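Local atomic coordinates of endonuclease EndoMS (Thermococcus kodakarensis KOD1, PDB entry 5GKE), a protein that cleaves DNA as a mismatch restriction endonuclease, gripping double-stranded DNA and cutting its strands. Residues A[44-55]-A[66-77]. The protein carries 1 engineered substitution. Sequence-based numbering, arbitrary orientation.
With nucleotides of chain D; nucleotides of chain C.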
loop_
_atom_site.group_PDB
_atom_site.type_symbol
_atom_site.label_atom_id
_atom_site.label_comp_id
_atom_site.label_asym_id
_atom_site.label_seq_id
_atom_site.Cartn_x
_atom_site.Cartn_y
_atom_site.Cartn_z
ATOM N N ARG A 44 1.271 10.451 12.448
ATOM C CA ARG A 44 1.609 9.095 12.841
ATOM C C ARG A 44 3.125 8.882 12.917
ATOM O O ARG A 44 3.650 8.255 13.854
ATOM C CB ARG A 44 0.973 8.112 11.854
ATOM C CG ARG A 44 -0.536 8.004 12.004
ATOM C CD ARG A 44 -1.136 7.144 10.925
ATOM N NE ARG A 44 -1.025 7.804 9.632
ATOM C CZ ARG A 44 -1.499 7.311 8.491
ATOM N NH1 ARG A 44 -2.124 6.139 8.476
ATOM N NH2 ARG A 44 -1.344 7.990 7.363
ATOM N N ALA A 45 3.827 9.443 11.947
ATOM C CA ALA A 45 5.273 9.526 11.998
ATOM C C ALA A 45 5.693 10.980 11.720
ATOM O O ALA A 45 4.872 11.889 11.827
ATOM C CB ALA A 45 5.903 8.569 11.035
ATOM N N LYS A 46 6.982 11.204 11.471
ATOM C CA LYS A 46 7.490 12.545 11.200
ATOM C C LYS A 46 8.546 12.495 10.105
ATOM O O LYS A 46 9.346 11.557 10.055
ATOM C CB LYS A 46 8.061 13.166 12.480
ATOM C CG LYS A 46 8.589 14.574 12.333
ATOM C CD LYS A 46 8.537 15.345 13.657
ATOM C CE LYS A 46 9.887 15.971 13.984
ATOM N NZ LYS A 46 10.518 16.580 12.776
ATOM N N SER A 47 8.543 13.493 9.222
ATOM C CA SER A 47 9.489 13.492 8.105
ATOM C C SER A 47 9.838 14.882 7.570
ATOM O O SER A 47 9.091 15.834 7.747
ATOM C CB SER A 47 8.945 12.642 6.949
ATOM O OG SER A 47 7.820 13.260 6.342
ATOM N N GLU A 48 10.978 14.967 6.892
ATOM C CA GLU A 48 11.412 16.201 6.267
ATOM C C GLU A 48 11.929 15.918 4.866
ATOM O O GLU A 48 12.649 14.950 4.634
ATOM C CB GLU A 48 12.496 16.888 7.098
ATOM C CG GLU A 48 11.999 17.530 8.391
ATOM C CD GLU A 48 11.093 18.741 8.156
ATOM O OE1 GLU A 48 11.269 19.448 7.132
ATOM O OE2 GLU A 48 10.210 18.988 9.010
ATOM N N LEU A 49 11.543 16.766 3.928
ATOM C CA LEU A 49 12.047 16.675 2.571
ATOM C C LEU A 49 12.555 18.046 2.130
ATOM O O LEU A 49 11.800 19.022 2.148
ATOM C CB LEU A 49 10.948 16.157 1.631
ATOM C CG LEU A 49 11.373 15.806 0.211
ATOM C CD1 LEU A 49 12.433 14.720 0.240
ATOM C CD2 LEU A 49 10.167 15.394 -0.644
ATOM N N GLY A 50 13.830 18.122 1.745
ATOM C CA GLY A 50 14.415 19.374 1.275
ATOM C C GLY A 50 13.999 19.794 -0.134
ATOM O O GLY A 50 13.263 19.064 -0.818
ATOM N N SER A 51 14.489 20.962 -0.563
ATOM C CA SER A 51 14.121 21.582 -1.847
ATOM C C SER A 51 14.304 20.664 -3.032
ATOM O O SER A 51 15.376 20.106 -3.238
ATOM C CB SER A 51 14.940 22.851 -2.103
ATOM O OG SER A 51 14.557 23.914 -1.254
ATOM N N GLY A 52 13.253 20.540 -3.829
ATOM C CA GLY A 52 13.274 19.678 -4.995
ATOM C C GLY A 52 11.991 19.851 -5.783
ATOM O O GLY A 52 10.977 20.333 -5.259
ATOM N N ASP A 53 12.031 19.466 -7.051
ATOM C CA ASP A 53 10.862 19.592 -7.891
ATOM C C ASP A 53 9.964 18.384 -7.730
ATOM O O ASP A 53 10.435 17.247 -7.772
ATOM C CB ASP A 53 11.258 19.753 -9.357
ATOM C CG ASP A 53 12.080 20.991 -9.603
ATOM O OD1 ASP A 53 12.069 21.904 -8.746
ATOM O OD2 ASP A 53 12.737 21.048 -10.654
ATOM N N ARG A 54 8.668 18.631 -7.564
ATOM C CA ARG A 54 7.704 17.551 -7.444
ATOM C C ARG A 54 6.380 17.908 -8.097
ATOM O O ARG A 54 6.065 19.075 -8.322
ATOM C CB ARG A 54 7.466 17.186 -5.961
ATOM C CG ARG A 54 8.646 16.519 -5.285
ATOM C CD ARG A 54 9.344 17.463 -4.320
ATOM N NE ARG A 54 10.706 17.029 -4.026
ATOM C CZ ARG A 54 11.461 17.515 -3.042
ATOM N NH1 ARG A 54 10.966 18.440 -2.230
ATOM N NH2 ARG A 54 12.703 17.062 -2.857
ATOM N N VAL A 55 5.620 16.868 -8.406
ATOM C CA VAL A 55 4.231 16.993 -8.772
ATOM C C VAL A 55 3.383 16.859 -7.521
ATOM O O VAL A 55 3.538 15.902 -6.764
ATOM C CB VAL A 55 3.808 15.920 -9.762
ATOM C CG1 VAL A 55 2.333 16.058 -10.047
ATOM C CG2 VAL A 55 4.657 16.008 -11.034
ATOM N N ILE A 66 2.201 14.088 -2.932
ATOM C CA ILE A 66 3.437 14.667 -3.452
ATOM C C ILE A 66 4.288 13.571 -4.127
ATOM O O ILE A 66 4.671 12.578 -3.491
ATOM C CB ILE A 66 4.268 15.350 -2.345
ATOM C CG1 ILE A 66 3.503 16.520 -1.717
ATOM C CG2 ILE A 66 5.597 15.839 -2.906
ATOM C CD1 ILE A 66 2.731 16.165 -0.504
ATOM N N HIS A 67 4.583 13.745 -5.411
ATOM C CA HIS A 67 5.331 12.729 -6.153
ATOM C C HIS A 67 6.671 13.244 -6.616
ATOM O O HIS A 67 6.762 14.332 -7.190
ATOM C CB HIS A 67 4.555 12.240 -7.369
ATOM C CG HIS A 67 3.580 11.143 -7.082
ATOM N ND1 HIS A 67 3.967 9.823 -6.945
ATOM C CD2 HIS A 67 2.238 11.158 -6.942
ATOM C CE1 HIS A 67 2.900 9.082 -6.717
ATOM N NE2 HIS A 67 1.833 9.863 -6.711
ATOM N N GLN A 68 7.713 12.460 -6.354
ATOM C CA GLN A 68 9.007 12.703 -6.956
ATOM C C GLN A 68 9.044 12.020 -8.316
ATOM O O GLN A 68 8.072 11.370 -8.704
ATOM C CB GLN A 68 10.110 12.207 -6.053
ATOM C CG GLN A 68 10.037 12.850 -4.714
ATOM C CD GLN A 68 11.149 12.407 -3.801
ATOM O OE1 GLN A 68 11.177 11.259 -3.344
ATOM N NE2 GLN A 68 12.074 13.320 -3.517
ATOM N N SER A 69 10.147 12.156 -9.045
ATOM C CA SER A 69 10.201 11.594 -10.401
ATOM C C SER A 69 10.503 10.092 -10.377
ATOM O O SER A 69 10.553 9.441 -11.413
ATOM C CB SER A 69 11.230 12.330 -11.246
ATOM O OG SER A 69 12.408 12.528 -10.491
ATOM N N LYS A 70 10.658 9.539 -9.181
ATOM C CA LYS A 70 10.805 8.104 -9.053
ATOM C C LYS A 70 9.746 7.440 -8.182
ATOM O O LYS A 70 9.029 8.070 -7.402
ATOM C CB LYS A 70 12.196 7.759 -8.511
ATOM C CG LYS A 70 13.301 8.029 -9.515
ATOM C CD LYS A 70 14.679 7.762 -8.930
ATOM C CE LYS A 70 15.768 8.312 -9.837
ATOM N NZ LYS A 70 15.559 7.914 -11.257
ATOM N N LYS A 71 9.744 6.126 -8.336
ATOM C CA LYS A 71 8.884 5.095 -7.748
ATOM C C LYS A 71 7.394 5.202 -7.999
ATOM O O LYS A 71 6.926 6.102 -8.676
ATOM C CB LYS A 71 9.075 5.100 -6.218
ATOM C CG LYS A 71 10.505 5.347 -5.718
ATOM C CD LYS A 71 11.432 4.201 -6.102
ATOM C CE LYS A 71 11.073 2.923 -5.333
ATOM N NZ LYS A 71 11.956 1.747 -5.648
ATOM N N ARG A 72 6.628 4.362 -7.322
ATOM C CA ARG A 72 5.201 4.330 -7.600
ATOM C C ARG A 72 4.436 5.046 -6.501
ATOM O O ARG A 72 3.321 5.512 -6.700
ATOM C CB ARG A 72 4.750 2.880 -7.776
ATOM C CG ARG A 72 3.304 2.695 -8.221
ATOM C CD ARG A 72 2.494 2.433 -6.987
ATOM N NE ARG A 72 1.193 1.889 -7.272
ATOM C CZ ARG A 72 0.316 1.591 -6.328
ATOM N NH1 ARG A 72 0.628 1.795 -5.055
ATOM N NH2 ARG A 72 -0.865 1.089 -6.662
ATOM N N GLU A 73 5.099 5.193 -5.362
ATOM C CA GLU A 73 4.495 5.757 -4.174
ATOM C C GLU A 73 4.784 7.224 -4.099
ATOM O O GLU A 73 5.871 7.648 -4.441
ATOM C CB GLU A 73 5.010 5.072 -2.911
ATOM C CG GLU A 73 4.552 3.641 -2.772
ATOM C CD GLU A 73 3.060 3.523 -2.907
ATOM O OE1 GLU A 73 2.347 4.090 -2.049
ATOM O OE2 GLU A 73 2.602 2.882 -3.880
ATOM N N PRO A 74 3.816 8.000 -3.627
ATOM C CA PRO A 74 4.171 9.389 -3.369
ATOM C C PRO A 74 5.146 9.438 -2.186
ATOM O O PRO A 74 5.053 8.605 -1.286
ATOM C CB PRO A 74 2.820 10.022 -3.042
ATOM C CG PRO A 74 2.074 8.892 -2.340
ATOM C CD PRO A 74 2.496 7.639 -3.066
ATOM N N VAL A 75 6.070 10.382 -2.184
ATOM C CA VAL A 75 6.998 10.510 -1.068
ATOM C C VAL A 75 6.303 11.044 0.201
ATOM O O VAL A 75 6.688 10.706 1.315
ATOM C CB VAL A 75 8.182 11.423 -1.451
ATOM C CG1 VAL A 75 7.669 12.778 -1.874
ATOM C CG2 VAL A 75 9.174 11.560 -0.296
ATOM N N ASN A 76 5.286 11.884 0.020
ATOM C CA ASN A 76 4.445 12.374 1.121
ATOM C C ASN A 76 2.986 12.427 0.681
ATOM O O ASN A 76 2.686 12.527 -0.523
ATOM C CB ASN A 76 4.883 13.754 1.606
ATOM C CG ASN A 76 6.104 13.704 2.529
ATOM O OD1 ASN A 76 7.175 14.194 2.189
ATOM N ND2 ASN A 76 5.930 13.126 3.707
ATOM N N TRP A 77 2.075 12.297 1.639
ATOM C CA TRP A 77 0.656 12.304 1.299
ATOM C C TRP A 77 -0.228 12.570 2.496
ATOM O O TRP A 77 0.206 12.479 3.641
ATOM C CB TRP A 77 0.229 10.971 0.666
ATOM C CG TRP A 77 0.229 9.862 1.683
ATOM C CD1 TRP A 77 -0.839 9.393 2.393
ATOM C CD2 TRP A 77 1.358 9.123 2.128
ATOM N NE1 TRP A 77 -0.443 8.404 3.249
ATOM C CE2 TRP A 77 0.913 8.220 3.111
ATOM C CE3 TRP A 77 2.718 9.135 1.794
ATOM C CZ2 TRP A 77 1.760 7.331 3.755
ATOM C CZ3 TRP A 77 3.566 8.251 2.437
ATOM C CH2 TRP A 77 3.085 7.363 3.408
ATOM P P DG D 8 6.095 4.772 6.268
ATOM O OP1 DG D 8 6.046 5.402 4.923
ATOM O OP2 DG D 8 7.413 4.409 6.840
ATOM O "O5'" DG D 8 5.360 5.761 7.279
ATOM C "C5'" DG D 8 5.201 5.408 8.637
ATOM C "C4'" DG D 8 3.831 5.812 9.134
ATOM O "O4'" DG D 8 3.662 7.230 8.934
ATOM C "C3'" DG D 8 2.662 5.145 8.411
ATOM O "O3'" DG D 8 1.591 4.939 9.303
ATOM C "C2'" DG D 8 2.292 6.156 7.337
ATOM C "C1'" DG D 8 2.589 7.472 8.038
ATOM N N9 DG D 8 2.993 8.513 7.106
ATOM C C8 DG D 8 4.211 8.629 6.486
ATOM N N7 DG D 8 4.288 9.648 5.684
ATOM C C5 DG D 8 3.036 10.243 5.774
ATOM C C6 DG D 8 2.531 11.389 5.128
ATOM O O6 DG D 8 3.108 12.126 4.318
ATOM N N1 DG D 8 1.213 11.650 5.495
ATOM C C2 DG D 8 0.476 10.894 6.380
ATOM N N2 DG D 8 -0.775 11.310 6.613
ATOM N N3 DG D 8 0.939 9.814 6.993
ATOM C C4 DG D 8 2.224 9.549 6.641
ATOM P P DC C 11 7.236 1.020 -5.300
ATOM O OP1 DC C 11 7.282 2.443 -5.698
ATOM O OP2 DC C 11 7.573 -0.047 -6.274
ATOM O "O5'" DC C 11 8.198 0.829 -4.047
ATOM C "C5'" DC C 11 7.874 1.430 -2.823
ATOM C "C4'" DC C 11 8.717 0.831 -1.722
ATOM O "O4'" DC C 11 8.165 -0.449 -1.329
ATOM C "C3'" DC C 11 10.170 0.563 -2.122
ATOM O "O3'" DC C 11 11.045 1.233 -1.234
ATOM C "C2'" DC C 11 10.317 -0.962 -2.020
ATOM C "C1'" DC C 11 9.223 -1.316 -1.027
ATOM N N1 DC C 11 8.733 -2.702 -1.158
ATOM C C2 DC C 11 8.676 -3.521 -0.024
ATOM O O2 DC C 11 9.044 -3.064 1.070
ATOM N N3 DC C 11 8.218 -4.791 -0.158
ATOM C C4 DC C 11 7.830 -5.238 -1.356
ATOM N N4 DC C 11 7.383 -6.502 -1.443
ATOM C C5 DC C 11 7.892 -4.415 -2.521
ATOM C C6 DC C 11 8.341 -3.167 -2.374
ATOM P P DT C 10 2.451 -3.531 -6.539
ATOM O OP1 DT C 10 2.180 -3.008 -7.897
ATOM O OP2 DT C 10 3.147 -4.821 -6.372
ATOM O "O5'" DT C 10 3.296 -2.465 -5.734
ATOM C "C5'" DT C 10 2.779 -1.181 -5.507
ATOM C "C4'" DT C 10 3.675 -0.450 -4.550
ATOM O "O4'" DT C 10 3.539 -1.050 -3.232
ATOM C "C3'" DT C 10 5.155 -0.531 -4.908
ATOM O "O3'" DT C 10 5.778 0.727 -4.695
ATOM C "C2'" DT C 10 5.695 -1.606 -3.961
ATOM C "C1'" DT C 10 4.798 -1.436 -2.743
ATOM N N1 DT C 10 4.634 -2.687 -1.916
ATOM C C2 DT C 10 4.910 -2.630 -0.569
ATOM O O2 DT C 10 5.271 -1.618 -0.011
ATOM N N3 DT C 10 4.736 -3.806 0.112
ATOM C C4 DT C 10 4.331 -5.024 -0.406
ATOM O O4 DT C 10 4.213 -6.029 0.302
ATOM C C5 DT C 10 4.061 -5.034 -1.836
ATOM C C7 DT C 10 3.604 -6.305 -2.516
ATOM C C6 DT C 10 4.224 -3.873 -2.518
HETATM O O HOH W 1 8.357 15.251 4.267
HETATM O O HOH W 2 11.299 14.430 -7.968
#
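Arg44 and Trp77 meet around the guanine of DG8 of chain D, their nitrogens NH2 and NE1 4.2 Å apart and each bonded to a DNA phosphate. The guanine covers one face of the indole, its C5 lying 3.6 Å above the Trp77 ring plane and toward the rim, while OP1 of the same nucleotide sits in plane at the ring's edge. O3' of DG8 lies over one face of the Arg44 guanidinium, and C2 of the base is at its edge. The Arg54 guanidinium is sandwiched between Leu49 CD2 and Gly52 CA. A bend at chi2 (106°) turns the Arg54 chain back so that NH1 and NH2 both grip Gly50 O, in the guanidinium plane. Gln68 runs alongside, its amide plane 63° from the guanidinium, with NE2 3.9 Å from Arg54 NH2; Asp122 of the second subunit binds both side chains. Leu49 also reaches Val75 tip to tip, CD2 to CG1 at 3.8 Å.

Toward the DNA, Asn76 ND2 donates almost straight (173°) to O6 of DG8 at 3.1 Å, and Trp77 N gives the same oxygen a second bond of 2.9 Å. On the base's other edge, Arg44 NH2 donates to N3 of DG8 at 2.9 Å. A water accepts from Ser47 OG and donates to Asn76 OD1, which helps to fix the rotation of the amide. Farther along, the hairpin strands 52-58 and 64-67 pair antiparallel, with Val55 and His67 hydrogen-bonded to each other in both directions; His67 N to Val55 O is 2.8 Å.

The two donors on O6 match guanine rather than adenine, whereas the N3 bond and the stack would serve either purine, consistent with a base-recognition pocket in the N-terminal PH-like domain.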